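Local coordinates for protein putative NAD(P)H-flavin oxidoreductase (Streptococcus pyogenes serotype M1, PDB 2HAY) that binds flavin mononucleotide and probably acts as an NAD(P)H-dependent oxidoreductase of the nitroreductase family, at residues 49-54 against 98-103; 88-93 against 146-151; 150-155 against 196-201. All blocks are in the same frame, centred on the assembly; numbering follows the deposited sequence.

Contact 1 of 3, residues 49-54 against 98-103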
ATOM      1  N   ILE B  49       0.822  -4.703  12.871  1.00 26.84           N
ATOM      2  CA  ILE B  49       0.424  -4.957  14.245  1.00 27.06           C
ATOM      3  C   ILE B  49      -1.075  -4.751  14.547  1.00 26.77           C
ATOM      4  O   ILE B  49      -1.452  -4.573  15.695  1.00 27.01           O
ATOM      5  CB  ILE B  49       1.374  -4.241  15.312  1.00 27.29           C
ATOM      6  CG1 ILE B  49       1.172  -2.726  15.368  1.00 28.59           C
ATOM      7  CG2 ILE B  49       2.857  -4.600  15.098  1.00 28.07           C
ATOM      8  CD1 ILE B  49       1.878  -2.088  16.563  1.00 28.95           C
ATOM      9  N   GLY B  50      -1.927  -4.782  13.530  1.00 27.08           N
ATOM     10  CA  GLY B  50      -3.383  -4.657  13.757  1.00 26.92           C
ATOM     11  C   GLY B  50      -3.812  -3.289  14.297  1.00 26.91           C
ATOM     12  O   GLY B  50      -4.856  -3.161  14.930  1.00 26.49           O
ATOM     13  N   LEU B  51      -2.989  -2.274  14.067  1.00 26.21           N
ATOM     14  CA  LEU B  51      -3.215  -0.950  14.627  1.00 26.07           C
ATOM     15  C   LEU B  51      -4.459  -0.275  14.030  1.00 26.18           C
ATOM     16  O   LEU B  51      -5.193   0.389  14.749  1.00 26.27           O
ATOM     17  CB  LEU B  51      -1.993  -0.046  14.390  1.00 25.68           C
ATOM     18  CG  LEU B  51      -2.131   1.352  15.039  1.00 26.39           C
ATOM     19  CD1 LEU B  51      -2.249   1.240  16.560  1.00 27.60           C
ATOM     20  CD2 LEU B  51      -0.941   2.195  14.673  1.00 28.33           C
ATOM     21  N   GLU B  52      -4.662  -0.419  12.715  1.00 25.28           N
ATOM     22  CA  GLU B  52      -5.787   0.243  12.035  1.00 25.10           C
ATOM     23  C   GLU B  52      -5.799   1.749  12.350  1.00 24.41           C
ATOM     24  O   GLU B  52      -6.864   2.336  12.629  1.00 23.89           O
ATOM     25  CB  GLU B  52      -7.131  -0.390  12.432  1.00 24.26           C
ATOM     26  CG  GLU B  52      -7.224  -1.874  12.258  1.00 24.98           C
ATOM     27  CD  GLU B  52      -8.447  -2.423  12.940  1.00 26.67           C
ATOM     28  OE1 GLU B  52      -8.308  -3.177  13.946  1.00 28.40           O
ATOM     29  OE2 GLU B  52      -9.558  -2.077  12.494  1.00 28.25           O
ATOM     30  N   GLY B  53      -4.620   2.362  12.296  1.00 23.61           N
ATOM     31  CA  GLY B  53      -4.478   3.795  12.523  1.00 23.22           C
ATOM     32  C   GLY B  53      -4.822   4.552  11.264  1.00 23.82           C
ATOM     33  O   GLY B  53      -3.975   5.210  10.642  1.00 23.06           O
ATOM     34  N   TRP B  54      -6.078   4.443  10.853  1.00 23.86           N
ATOM     35  CA  TRP B  54      -6.476   5.002   9.555  1.00 23.40           C
ATOM     36  C   TRP B  54      -7.962   5.281   9.569  1.00 23.97           C
ATOM     37  O   TRP B  54      -8.706   4.717  10.412  1.00 24.26           O
ATOM     38  CB  TRP B  54      -6.131   4.026   8.410  1.00 23.56           C
ATOM     39  CG  TRP B  54      -6.688   2.589   8.550  1.00 23.35           C
ATOM     40  CD1 TRP B  54      -7.810   2.191   9.260  1.00 22.85           C
ATOM     41  CD2 TRP B  54      -6.168   1.401   7.936  1.00 22.96           C
ATOM     42  NE1 TRP B  54      -8.010   0.847   9.111  1.00 23.75           N
ATOM     43  CE2 TRP B  54      -7.020   0.328   8.314  1.00 24.16           C
ATOM     44  CE3 TRP B  54      -5.068   1.135   7.096  1.00 24.91           C
ATOM     45  CZ2 TRP B  54      -6.805  -0.987   7.898  1.00 23.45           C
ATOM     46  CZ3 TRP B  54      -4.850  -0.183   6.678  1.00 24.99           C
ATOM     47  CH2 TRP B  54      -5.728  -1.228   7.072  1.00 23.77           C
ATOM     48  N   SER B  98       1.877   4.654  23.009  1.00 29.69           N
ATOM     49  CA  SER B  98       0.682   5.475  22.774  1.00 30.39           C
ATOM     50  C   SER B  98      -0.607   4.722  23.124  1.00 30.64           C
ATOM     51  O   SER B  98      -0.613   3.486  23.170  1.00 31.15           O
ATOM     52  CB  SER B  98       0.608   5.882  21.311  1.00 29.64           C
ATOM     53  OG  SER B  98       0.321   4.743  20.511  1.00 30.68           O
ATOM     54  N   PRO B  99      -1.692   5.468  23.389  1.00 31.02           N
ATOM     55  CA  PRO B  99      -3.016   4.868  23.628  1.00 30.86           C
ATOM     56  C   PRO B  99      -3.498   4.058  22.423  1.00 30.41           C
ATOM     57  O   PRO B  99      -4.039   2.971  22.608  1.00 30.64           O
ATOM     58  CB  PRO B  99      -3.922   6.084  23.896  1.00 30.72           C
ATOM     59  CG  PRO B  99      -2.988   7.167  24.356  1.00 31.48           C
ATOM     60  CD  PRO B  99      -1.727   6.937  23.535  1.00 31.04           C
ATOM     61  N   ALA B 100      -3.279   4.556  21.202  1.00 29.66           N
ATOM     62  CA  ALA B 100      -3.631   3.772  19.993  1.00 28.96           C
ATOM     63  C   ALA B 100      -3.021   2.354  19.959  1.00 28.66           C
ATOM     64  O   ALA B 100      -3.735   1.377  19.688  1.00 28.34           O
ATOM     65  CB  ALA B 100      -3.316   4.544  18.694  1.00 28.54           C
ATOM     66  N   ILE B 101      -1.717   2.238  20.231  1.00 28.36           N
ATOM     67  CA  ILE B 101      -1.054   0.919  20.207  1.00 28.63           C
ATOM     68  C   ILE B 101      -1.626   0.011  21.304  1.00 28.95           C
ATOM     69  O   ILE B 101      -1.849  -1.175  21.084  1.00 29.59           O
ATOM     70  CB  ILE B 101       0.517   0.982  20.242  1.00 27.99           C
ATOM     71  CG1 ILE B 101       1.120   0.970  18.826  1.00 29.48           C
ATOM     72  CG2 ILE B 101       1.092  -0.270  20.845  1.00 24.82           C
ATOM     73  CD1 ILE B 101       1.124   2.268  18.178  1.00 34.85           C
ATOM     74  N   LYS B 102      -1.883   0.591  22.470  1.00 29.77           N
ATOM     75  CA  LYS B 102      -2.490  -0.130  23.599  1.00 30.21           C
ATOM     76  C   LYS B 102      -3.905  -0.627  23.270  1.00 30.46           C
ATOM     77  O   LYS B 102      -4.279  -1.747  23.602  1.00 30.08           O
ATOM     78  CB  LYS B 102      -2.517   0.770  24.837  1.00 30.36           C
ATOM     79  CG  LYS B 102      -2.853   0.032  26.119  1.00 30.53           C
ATOM     80  CD  LYS B 102      -2.995   0.965  27.297  1.00 34.37           C
ATOM     81  CE  LYS B 102      -3.657   0.226  28.473  1.00 35.53           C
ATOM     82  NZ  LYS B 102      -3.445   0.968  29.756  1.00 39.79           N
ATOM     83  N   ASN B 103      -4.684   0.207  22.597  1.00 31.12           N
ATOM     84  CA  ASN B 103      -6.039  -0.165  22.244  1.00 31.87           C
ATOM     85  C   ASN B 103      -6.098  -1.286  21.215  1.00 31.70           C
ATOM     86  O   ASN B 103      -7.044  -2.060  21.192  1.00 32.23           O
ATOM     87  CB  ASN B 103      -6.814   1.055  21.765  1.00 32.42           C
ATOM     88  CG  ASN B 103      -7.086   2.045  22.879  1.00 33.72           C
ATOM     89  OD1 ASN B 103      -7.197   1.675  24.050  1.00 36.28           O
ATOM     90  ND2 ASN B 103      -7.218   3.314  22.516  1.00 35.08           N
TER
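Leu51 and Ile49, in the loop that leads into strand 54-59, rest against the first turn of helix 99-106, and van der Waals contact with Ala100 and Ile101 is all that joins the two segments. The helix starts from Ser98, its N-cap. The side chain of Ser98 curls back so that OG accepts from Ile101 N at 3.2 Å, a nearly straight bond of 166°, which pairs an amide that the first turn cannot serve from within; a short hydroxyl suits this job. The same OG is also bonded to Arg95 O. Two residues on, Ala100 turns its methyl toward the loop. Being small, it allows Leu51 to come close to the main chain: CD1 of Leu51 is 4.1 Å from Ala100 CB and 3.5 Å from Ala100 O. Leu51 gets there because CG stands anti to its amide N (chi1 -176°), which swings the branched end round to the helix. Ile101 meets both loop side chains. Its CD1 lies 3.9 Å from CD1 and 4.1 Å from CD2 of Leu51, touching both branches of the fork, while its CG1 is 3.9 Å from Ile49 CD1, the two isoleucines crossing at about a right angle. Branched aliphatic residues fit here because the site is buried: Tyr123 of helix 116-130 touches both Ile49 and Ile101, and Trp143 of helix 137-162 touches Ile49 and Leu51. Next to this greasy patch, Gly50 touches the FMN and its carbonyl bonds to Arg107. The contact thus packs a loop of the flavin pocket, the one carrying Gly50, on the capped first turn of the helix that follows strand 84-91 in this nitroreductase-family chain.

Contact 2 of 3, residues 88-93 against 146-151. With FMN (flavin mononucleotide), chain F.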
ATOM      1  N   LEU B  88      -7.932   9.217   2.347  1.00 25.93           N
ATOM      2  CA  LEU B  88      -7.267   8.191   3.179  1.00 26.09           C
ATOM      3  C   LEU B  88      -6.480   8.932   4.245  1.00 25.80           C
ATOM      4  O   LEU B  88      -5.588   9.729   3.936  1.00 25.74           O
ATOM      5  CB  LEU B  88      -6.355   7.288   2.341  1.00 24.41           C
ATOM      6  CG  LEU B  88      -7.044   6.376   1.328  1.00 24.51           C
ATOM      7  CD1 LEU B  88      -7.462   7.136   0.030  1.00 21.13           C
ATOM      8  CD2 LEU B  88      -6.139   5.209   1.019  1.00 21.72           C
ATOM      9  N   ILE B  89      -6.874   8.730   5.500  1.00 26.36           N
ATOM     10  CA  ILE B  89      -6.323   9.477   6.639  1.00 25.77           C
ATOM     11  C   ILE B  89      -5.495   8.530   7.500  1.00 26.14           C
ATOM     12  O   ILE B  89      -5.952   7.402   7.796  1.00 26.07           O
ATOM     13  CB  ILE B  89      -7.471  10.103   7.509  1.00 26.70           C
ATOM     14  CG1 ILE B  89      -8.501  10.880   6.674  1.00 26.28           C
ATOM     15  CG2 ILE B  89      -6.923  10.939   8.701  1.00 26.00           C
ATOM     16  CD1 ILE B  89      -7.943  11.943   5.746  1.00 28.11           C
ATOM     17  N   ALA B  90      -4.278   8.946   7.875  1.00 25.70           N
ATOM     18  CA  ALA B  90      -3.453   8.132   8.792  1.00 25.34           C
ATOM     19  C   ALA B  90      -3.237   8.788  10.179  1.00 26.02           C
ATOM     20  O   ALA B  90      -3.155  10.024  10.283  1.00 24.53           O
ATOM     21  CB  ALA B  90      -2.128   7.791   8.151  1.00 24.98           C
ATOM     22  N   GLU B  91      -3.116   7.957  11.224  1.00 26.06           N
ATOM     23  CA  GLU B  91      -2.885   8.437  12.607  1.00 27.99           C
ATOM     24  C   GLU B  91      -1.457   8.960  12.814  1.00 26.47           C
ATOM     25  O   GLU B  91      -0.504   8.363  12.308  1.00 26.22           O
ATOM     26  CB  GLU B  91      -3.090   7.298  13.593  1.00 28.04           C
ATOM     27  CG  GLU B  91      -4.401   7.300  14.286  1.00 32.21           C
ATOM     28  CD  GLU B  91      -4.697   6.003  15.079  1.00 33.63           C
ATOM     29  OE1 GLU B  91      -3.756   5.368  15.602  1.00 40.57           O
ATOM     30  OE2 GLU B  91      -5.897   5.624  15.179  1.00 39.32           O
ATOM     31  N   LYS B  92      -1.321  10.047  13.570  1.00 24.65           N
ATOM     32  CA  LYS B  92      -0.009  10.554  13.985  1.00 25.00           C
ATOM     33  C   LYS B  92       0.352   9.975  15.329  1.00 24.69           C
ATOM     34  O   LYS B  92      -0.516   9.504  16.069  1.00 23.89           O
ATOM     35  CB  LYS B  92      -0.031  12.090  14.107  1.00 24.87           C
ATOM     36  CG  LYS B  92      -0.281  12.802  12.769  1.00 24.85           C
ATOM     37  CD  LYS B  92      -0.304  14.305  12.972  1.00 26.76           C
ATOM     38  CE  LYS B  92      -0.190  15.060  11.628  1.00 27.39           C
ATOM     39  NZ  LYS B  92      -0.421  16.532  11.850  1.00 30.49           N
ATOM     40  N   HIS B  93       1.630  10.011  15.650  1.00 25.28           N
ATOM     41  CA  HIS B  93       2.070   9.675  17.006  1.00 26.26           C
ATOM     42  C   HIS B  93       1.742   8.263  17.491  1.00 25.94           C
ATOM     43  O   HIS B  93       1.491   8.028  18.677  1.00 25.21           O
ATOM     44  CB  HIS B  93       1.553  10.734  17.976  1.00 25.78           C
ATOM     45  CG  HIS B  93       2.045  12.104  17.650  1.00 28.24           C
ATOM     46  ND1 HIS B  93       3.385  12.447  17.717  1.00 30.99           N
ATOM     47  CD2 HIS B  93       1.385  13.216  17.254  1.00 26.40           C
ATOM     48  CE1 HIS B  93       3.522  13.719  17.384  1.00 31.64           C
ATOM     49  NE2 HIS B  93       2.327  14.204  17.086  1.00 31.41           N
ATOM     50  N   LYS B 146       1.834   4.361   5.261  1.00 27.44           N
ATOM     51  CA  LYS B 146       2.124   3.157   4.446  1.00 26.83           C
ATOM     52  C   LYS B 146       1.005   2.150   4.512  1.00 27.32           C
ATOM     53  O   LYS B 146       0.639   1.566   3.476  1.00 27.35           O
ATOM     54  CB  LYS B 146       3.401   2.455   4.869  1.00 27.00           C
ATOM     55  CG  LYS B 146       4.686   3.176   4.499  1.00 27.07           C
ATOM     56  CD  LYS B 146       5.889   2.502   5.104  1.00 23.51           C
ATOM     57  CE  LYS B 146       7.127   3.321   4.829  1.00 25.50           C
ATOM     58  NZ  LYS B 146       8.336   2.718   5.467  1.00 26.92           N
ATOM     59  N   GLN B 147       0.471   1.911   5.719  1.00 26.95           N
ATOM     60  CA  GLN B 147      -0.627   0.936   5.862  1.00 26.35           C
ATOM     61  C   GLN B 147      -1.832   1.283   4.975  1.00 25.66           C
ATOM     62  O   GLN B 147      -2.484   0.398   4.401  1.00 25.33           O
ATOM     63  CB  GLN B 147      -1.068   0.750   7.329  1.00 25.83           C
ATOM     64  CG  GLN B 147       0.082   0.604   8.378  1.00 26.73           C
ATOM     65  CD  GLN B 147       1.122  -0.407   7.993  1.00 25.43           C
ATOM     66  OE1 GLN B 147       0.822  -1.581   7.778  1.00 23.26           O
ATOM     67  NE2 GLN B 147       2.369   0.046   7.906  1.00 24.67           N
ATOM     68  N   THR B 148      -2.129   2.572   4.858  1.00 26.11           N
ATOM     69  CA  THR B 148      -3.303   3.025   4.076  1.00 25.78           C
ATOM     70  C   THR B 148      -3.152   2.711   2.611  1.00 25.61           C
ATOM     71  O   THR B 148      -4.163   2.524   1.920  1.00 26.25           O
ATOM     72  CB  THR B 148      -3.614   4.532   4.235  1.00 25.41           C
ATOM     73  OG1 THR B 148      -2.622   5.303   3.527  1.00 27.09           O
ATOM     74  CG2 THR B 148      -3.675   4.917   5.708  1.00 25.40           C
ATOM     75  N   TYR B 149      -1.906   2.652   2.125  1.00 25.45           N
ATOM     76  CA  TYR B 149      -1.631   2.213   0.728  1.00 25.39           C
ATOM     77  C   TYR B 149      -2.052   0.748   0.470  1.00 24.70           C
ATOM     78  O   TYR B 149      -2.412   0.418  -0.646  1.00 25.47           O
ATOM     79  CB  TYR B 149      -0.173   2.453   0.335  1.00 24.28           C
ATOM     80  CG  TYR B 149       0.149   3.912   0.127  1.00 27.15           C
ATOM     81  CD1 TYR B 149       0.348   4.784   1.228  1.00 25.94           C
ATOM     82  CD2 TYR B 149       0.259   4.438  -1.152  1.00 22.22           C
ATOM     83  CE1 TYR B 149       0.624   6.131   1.030  1.00 28.34           C
ATOM     84  CE2 TYR B 149       0.534   5.812  -1.350  1.00 25.74           C
ATOM     85  CZ  TYR B 149       0.718   6.636  -0.265  1.00 25.20           C
ATOM     86  OH  TYR B 149       1.002   7.969  -0.451  1.00 27.64           O
ATOM     87  N   ILE B 150      -1.998  -0.124   1.480  1.00 24.92           N
ATOM     88  CA  ILE B 150      -2.598  -1.482   1.360  1.00 25.15           C
ATOM     89  C   ILE B 150      -4.116  -1.399   1.037  1.00 26.99           C
ATOM     90  O   ILE B 150      -4.634  -2.094   0.117  1.00 26.93           O
ATOM     91  CB  ILE B 150      -2.371  -2.343   2.638  1.00 26.98           C
ATOM     92  CG1 ILE B 150      -0.876  -2.394   3.008  1.00 25.65           C
ATOM     93  CG2 ILE B 150      -3.031  -3.753   2.497  1.00 23.88           C
ATOM     94  CD1 ILE B 150      -0.537  -3.182   4.283  1.00 25.44           C
ATOM     95  N   ALA B 151      -4.808  -0.551   1.804  1.00 25.92           N
ATOM     96  CA  ALA B 151      -6.235  -0.282   1.650  1.00 26.63           C
ATOM     97  C   ALA B 151      -6.484   0.362   0.304  1.00 26.64           C
ATOM     98  O   ALA B 151      -7.417  -0.008  -0.388  1.00 27.07           O
ATOM     99  CB  ALA B 151      -6.743   0.638   2.773  1.00 24.81           C
TER
HETATM  100  N1  FMN F 702       2.049 -10.745  10.915  1.00 35.18           N
HETATM  101  C2  FMN F 702       3.160 -11.404  11.434  1.00 36.04           C
HETATM  102  O2  FMN F 702       3.052 -12.497  12.013  1.00 37.27           O
HETATM  103  N3  FMN F 702       4.420 -10.847  11.329  1.00 35.30           N
HETATM  104  C4  FMN F 702       4.637  -9.617  10.724  1.00 35.86           C
HETATM  105  O4  FMN F 702       5.594  -8.929  11.110  1.00 34.02           O
HETATM  106  C4A FMN F 702       3.526  -8.944  10.184  1.00 37.20           C
HETATM  107  N5  FMN F 702       3.720  -7.691   9.569  1.00 37.47           N
HETATM  108  C5A FMN F 702       2.657  -6.999   8.985  1.00 36.43           C
HETATM  109  C6  FMN F 702       2.888  -5.792   8.336  1.00 34.55           C
HETATM  110  C7  FMN F 702       1.846  -5.075   7.752  1.00 35.72           C
HETATM  111  C7M FMN F 702       2.200  -4.171   6.588  1.00 29.29           C
HETATM  112  C8  FMN F 702       0.542  -5.603   7.837  1.00 35.69           C
HETATM  113  C8M FMN F 702      -0.440  -5.233   6.769  1.00 29.74           C
HETATM  114  C9  FMN F 702       0.308  -6.817   8.502  1.00 35.29           C
HETATM  115  C9A FMN F 702       1.363  -7.538   9.067  1.00 36.87           C
HETATM  116  N10 FMN F 702       1.153  -8.787   9.704  1.00 37.77           N
HETATM  117  C10 FMN F 702       2.227  -9.507  10.268  1.00 36.79           C
HETATM  118  C1' FMN F 702      -0.258  -9.225   9.979  1.00 39.81           C
HETATM  119  C2' FMN F 702      -0.990  -8.359  11.019  1.00 42.02           C
HETATM  120  O2' FMN F 702      -0.588  -8.684  12.342  1.00 43.71           O
HETATM  121  C3' FMN F 702      -2.489  -8.600  10.821  1.00 42.24           C
HETATM  122  O3' FMN F 702      -2.803  -8.070   9.557  1.00 44.36           O
HETATM  123  C4' FMN F 702      -3.448  -8.012  11.870  1.00 41.48           C
HETATM  124  O4' FMN F 702      -3.319  -8.667  13.121  1.00 42.08           O
HETATM  125  C5' FMN F 702      -4.896  -8.087  11.350  1.00 39.73           C
HETATM  126  O5' FMN F 702      -5.406  -9.420  11.298  1.00 36.17           O
HETATM  127  P   FMN F 702      -5.736 -10.262   9.948  1.00 29.42           P
HETATM  128  O1P FMN F 702      -5.345 -11.695  10.189  1.00 26.93           O
HETATM  129  O2P FMN F 702      -5.028  -9.749   8.725  1.00 29.42           O
HETATM  130  O3P FMN F 702      -7.195 -10.216   9.680  1.00 33.96           O
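Thr148 has its OG1 between its own backbone N and carbonyl carbon (chi1 73°), a rotation that sends CG2 out to the strand; Leu88, with CG beside its amide N (chi1 -67°), reaches back to the helix. The threonine methyl settles over the strand backbone, CG2 lying 4.0 Å from Ile89 O and 4.1 Å from Ala90 CB. Leu88 answers from the other end of the contact: its CD2 comes 3.5 Å from Thr148 O and 4.1 Å from Thr148 CB. Threonine suits this buried place because it offers a methyl to the sheet while its hydroxyl is satisfied within the helix, by Ala145 O. Ala90 suits it by being small enough for the helix to lie close, the axes passing 8.4 Å apart at 147°.

Gln147 and Ile150, elsewhere on the helix surface, turn to the flavin instead. Gln147 is bent at its second torsion, and its OE1 lies 3.2 Å from FMN C7M; the amide is fixed by bonds from Ser48 N to OE1 and from NE2 to Trp143 O and to Glu170 OE1 of the second subunit. Ile150 lays CD1 beside the same dimethylbenzene end, 3.7 Å from C7M. Much of the cofactor's polar grip, including Arg19 and Gly171, belongs to the second subunit. Helix 137-162 lies between cofactor and sheet, running roughly antiparallel to strand 84-91, which is itself flanked by strands 54-59 and 192-201.

Contact 3 of 3, residues 150-155 against 196-201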
ATOM      1  N   ILE B 150      -1.998  -0.124   1.480  1.00 24.92           N
ATOM      2  CA  ILE B 150      -2.598  -1.482   1.360  1.00 25.15           C
ATOM      3  C   ILE B 150      -4.116  -1.399   1.037  1.00 26.99           C
ATOM      4  O   ILE B 150      -4.634  -2.094   0.117  1.00 26.93           O
ATOM      5  CB  ILE B 150      -2.371  -2.343   2.638  1.00 26.98           C
ATOM      6  CG1 ILE B 150      -0.876  -2.394   3.008  1.00 25.65           C
ATOM      7  CG2 ILE B 150      -3.031  -3.753   2.497  1.00 23.88           C
ATOM      8  CD1 ILE B 150      -0.537  -3.182   4.283  1.00 25.44           C
ATOM      9  N   ALA B 151      -4.808  -0.551   1.804  1.00 25.92           N
ATOM     10  CA  ALA B 151      -6.235  -0.282   1.650  1.00 26.63           C
ATOM     11  C   ALA B 151      -6.484   0.362   0.304  1.00 26.64           C
ATOM     12  O   ALA B 151      -7.417  -0.008  -0.388  1.00 27.07           O
ATOM     13  CB  ALA B 151      -6.743   0.638   2.773  1.00 24.81           C
ATOM     14  N   LEU B 152      -5.631   1.305  -0.077  1.00 26.58           N
ATOM     15  CA  LEU B 152      -5.724   1.893  -1.396  1.00 27.08           C
ATOM     16  C   LEU B 152      -5.759   0.815  -2.475  1.00 27.83           C
ATOM     17  O   LEU B 152      -6.615   0.840  -3.377  1.00 28.51           O
ATOM     18  CB  LEU B 152      -4.560   2.846  -1.628  1.00 26.96           C
ATOM     19  CG  LEU B 152      -4.653   3.747  -2.849  1.00 25.87           C
ATOM     20  CD1 LEU B 152      -5.841   4.726  -2.705  1.00 24.12           C
ATOM     21  CD2 LEU B 152      -3.334   4.483  -2.934  1.00 23.21           C
ATOM     22  N   GLY B 153      -4.815  -0.116  -2.386  1.00 27.93           N
ATOM     23  CA  GLY B 153      -4.739  -1.247  -3.280  1.00 28.41           C
ATOM     24  C   GLY B 153      -5.995  -2.108  -3.271  1.00 28.71           C
ATOM     25  O   GLY B 153      -6.514  -2.461  -4.334  1.00 28.03           O
ATOM     26  N   ASN B 154      -6.471  -2.459  -2.073  1.00 28.55           N
ATOM     27  CA  ASN B 154      -7.656  -3.304  -1.970  1.00 28.48           C
ATOM     28  C   ASN B 154      -8.896  -2.623  -2.506  1.00 27.36           C
ATOM     29  O   ASN B 154      -9.709  -3.258  -3.157  1.00 27.19           O
ATOM     30  CB  ASN B 154      -7.867  -3.812  -0.535  1.00 28.63           C
ATOM     31  CG  ASN B 154      -6.866  -4.896  -0.164  1.00 31.20           C
ATOM     32  OD1 ASN B 154      -6.258  -4.878   0.916  1.00 31.96           O
ATOM     33  ND2 ASN B 154      -6.669  -5.836  -1.076  1.00 35.25           N
HETATM   34  N   MSE B 155      -9.038  -1.332  -2.230  1.00 27.04           N
HETATM   35  CA  MSE B 155     -10.149  -0.554  -2.789  1.00 27.07           C
HETATM   36  C   MSE B 155     -10.160  -0.541  -4.317  1.00 26.16           C
HETATM   37  O   MSE B 155     -11.195  -0.762  -4.925  1.00 26.34           O
HETATM   38  CB  MSE B 155     -10.144   0.873  -2.239  1.00 26.57           C
HETATM   39  CG  MSE B 155     -10.653   0.917  -0.817  1.00 27.44           C
HETATM   40 SE   MSE B 155     -11.107   2.713  -0.258  0.65 28.43          SE
HETATM   41  CE  MSE B 155      -9.339   3.426  -0.004  1.00 25.72           C
ATOM     42  N   SER B 196      -3.434  10.179   1.298  1.00 26.12           N
ATOM     43  CA  SER B 196      -3.690  10.254  -0.136  1.00 27.08           C
ATOM     44  C   SER B 196      -5.203  10.460  -0.402  1.00 26.86           C
ATOM     45  O   SER B 196      -6.014  10.516   0.535  1.00 26.76           O
ATOM     46  CB  SER B 196      -3.168   8.966  -0.821  1.00 26.26           C
ATOM     47  OG  SER B 196      -3.932   7.857  -0.415  1.00 26.03           O
HETATM   48  N   MSE B 197      -5.570  10.571  -1.671  1.00 27.40           N
HETATM   49  CA  MSE B 197      -6.970  10.598  -2.070  1.00 28.90           C
HETATM   50  C   MSE B 197      -7.198   9.533  -3.146  1.00 28.38           C
HETATM   51  O   MSE B 197      -6.259   9.109  -3.819  1.00 28.97           O
HETATM   52  CB  MSE B 197      -7.335  11.973  -2.647  1.00 29.58           C
HETATM   53  CG  MSE B 197      -7.035  13.175  -1.771  1.00 29.97           C
HETATM   54 SE   MSE B 197      -7.237  14.860  -2.822  0.55 32.40          SE
HETATM   55  CE  MSE B 197      -6.568  16.102  -1.529  1.00 29.74           C
ATOM     56  N   LEU B 198      -8.446   9.121  -3.316  1.00 27.60           N
ATOM     57  CA  LEU B 198      -8.813   8.177  -4.358  1.00 27.63           C
ATOM     58  C   LEU B 198     -10.106   8.673  -5.011  1.00 27.64           C
ATOM     59  O   LEU B 198     -11.115   8.803  -4.338  1.00 27.37           O
ATOM     60  CB  LEU B 198      -9.040   6.783  -3.743  1.00 27.29           C
ATOM     61  CG  LEU B 198      -9.456   5.652  -4.683  1.00 27.07           C
ATOM     62  CD1 LEU B 198      -8.331   5.337  -5.692  1.00 23.95           C
ATOM     63  CD2 LEU B 198      -9.781   4.440  -3.840  1.00 28.11           C
ATOM     64  N   SER B 199     -10.086   8.965  -6.305  1.00 27.67           N
ATOM     65  CA  SER B 199     -11.347   9.216  -7.016  1.00 27.49           C
ATOM     66  C   SER B 199     -11.910   7.915  -7.570  1.00 27.37           C
ATOM     67  O   SER B 199     -11.165   7.029  -7.947  1.00 27.07           O
ATOM     68  CB  SER B 199     -11.166  10.229  -8.147  1.00 27.97           C
ATOM     69  OG  SER B 199     -10.121   9.827  -9.002  1.00 26.91           O
ATOM     70  N   LEU B 200     -13.233   7.809  -7.599  1.00 27.36           N
ATOM     71  CA  LEU B 200     -13.898   6.642  -8.146  1.00 27.37           C
ATOM     72  C   LEU B 200     -15.058   7.084  -9.066  1.00 27.35           C
ATOM     73  O   LEU B 200     -15.648   8.154  -8.867  1.00 26.55           O
ATOM     74  CB  LEU B 200     -14.391   5.719  -7.026  1.00 26.70           C
ATOM     75  CG  LEU B 200     -13.393   5.400  -5.916  1.00 29.10           C
ATOM     76  CD1 LEU B 200     -13.654   6.331  -4.705  1.00 31.17           C
ATOM     77  CD2 LEU B 200     -13.510   3.970  -5.488  1.00 28.42           C
ATOM     78  N   GLY B 201     -15.350   6.265 -10.075  1.00 27.37           N
ATOM     79  CA  GLY B 201     -16.422   6.576 -11.040  1.00 27.63           C
ATOM     80  C   GLY B 201     -16.310   5.714 -12.273  1.00 27.09           C
ATOM     81  O   GLY B 201     -15.729   4.654 -12.233  1.00 27.92           O
TER
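Leu198 pushes its forked side chain from strand 196-201 between Leu152 and Met155 of the helix, three residues apart and so about one turn from each other. Its CG stands anti to the backbone N (chi1 179°), extending the side chain from the sheet, and the two methyls then divide the work. CD1 takes Leu152, meeting its CD1 at 3.9 Å; that same Leu152 methyl also lies 3.9 Å from Leu198 CB. CD2 takes Met155, at 3.9 Å from CB and 4.0 Å from CE. Leu152 adopts nearly the same conformation as its partner, its CG likewise anti to N, which carries its branched end round from the flank of the helix toward the strand. Met155, a selenomethionine in this crystal, behaves differently: its chain is bent at the third torsion (chi3 -75°), folding CE back so that CB, SE and CE all lie along one leucine methyl, and the two side chains run past each other in opposite directions. A long unbranched residue suits this place because it can bend to follow its neighbour, while the leucines supply compact forks. At the edge, Leu152 CD2 comes 4.3 Å from Ser196 OG, a loose van der Waals approach of a methyl to a hydroxyl; serine suits the spot by being small.

Around this core, Met155 also packs on Ile38 and Ala42 of helix 32-43, Leu152 on Pro168, and Leu152 on Ile150 of the second subunit. Helix and strand axes are almost parallel, 5° apart, with a closest approach of 10.3 Å, the spacing of a helix laid along a sheet. Such packing of a long helix on an antiparallel sheet, with the partner subunit beside it, belongs to the dimeric α+β fold of the nitroreductase family.

In the fold
Contacts 2 and 3 are central, within about 6 Å of the chain's centre, and set successive turns of helix 137-162 against adjoining strands of one sheet; Leu88 N bonds to Ser196 O, and Leu88 also packs on Leu152 and Met155, so their apolar surfaces merge. Contact 1, about 17 Å out, is buried too but joins a loop to a short helix, and is tied to contact 2 by Gly53 O bonding to Glu91 N. All three rely on aliphatic packing without cross-segment hydrogen bonds. Their differences lie in the surroundings: a capped helix start in contact 1, flavin-facing neighbours in contact 2, and a leucine and selenomethionine interior with a serine at its edge in contact 3.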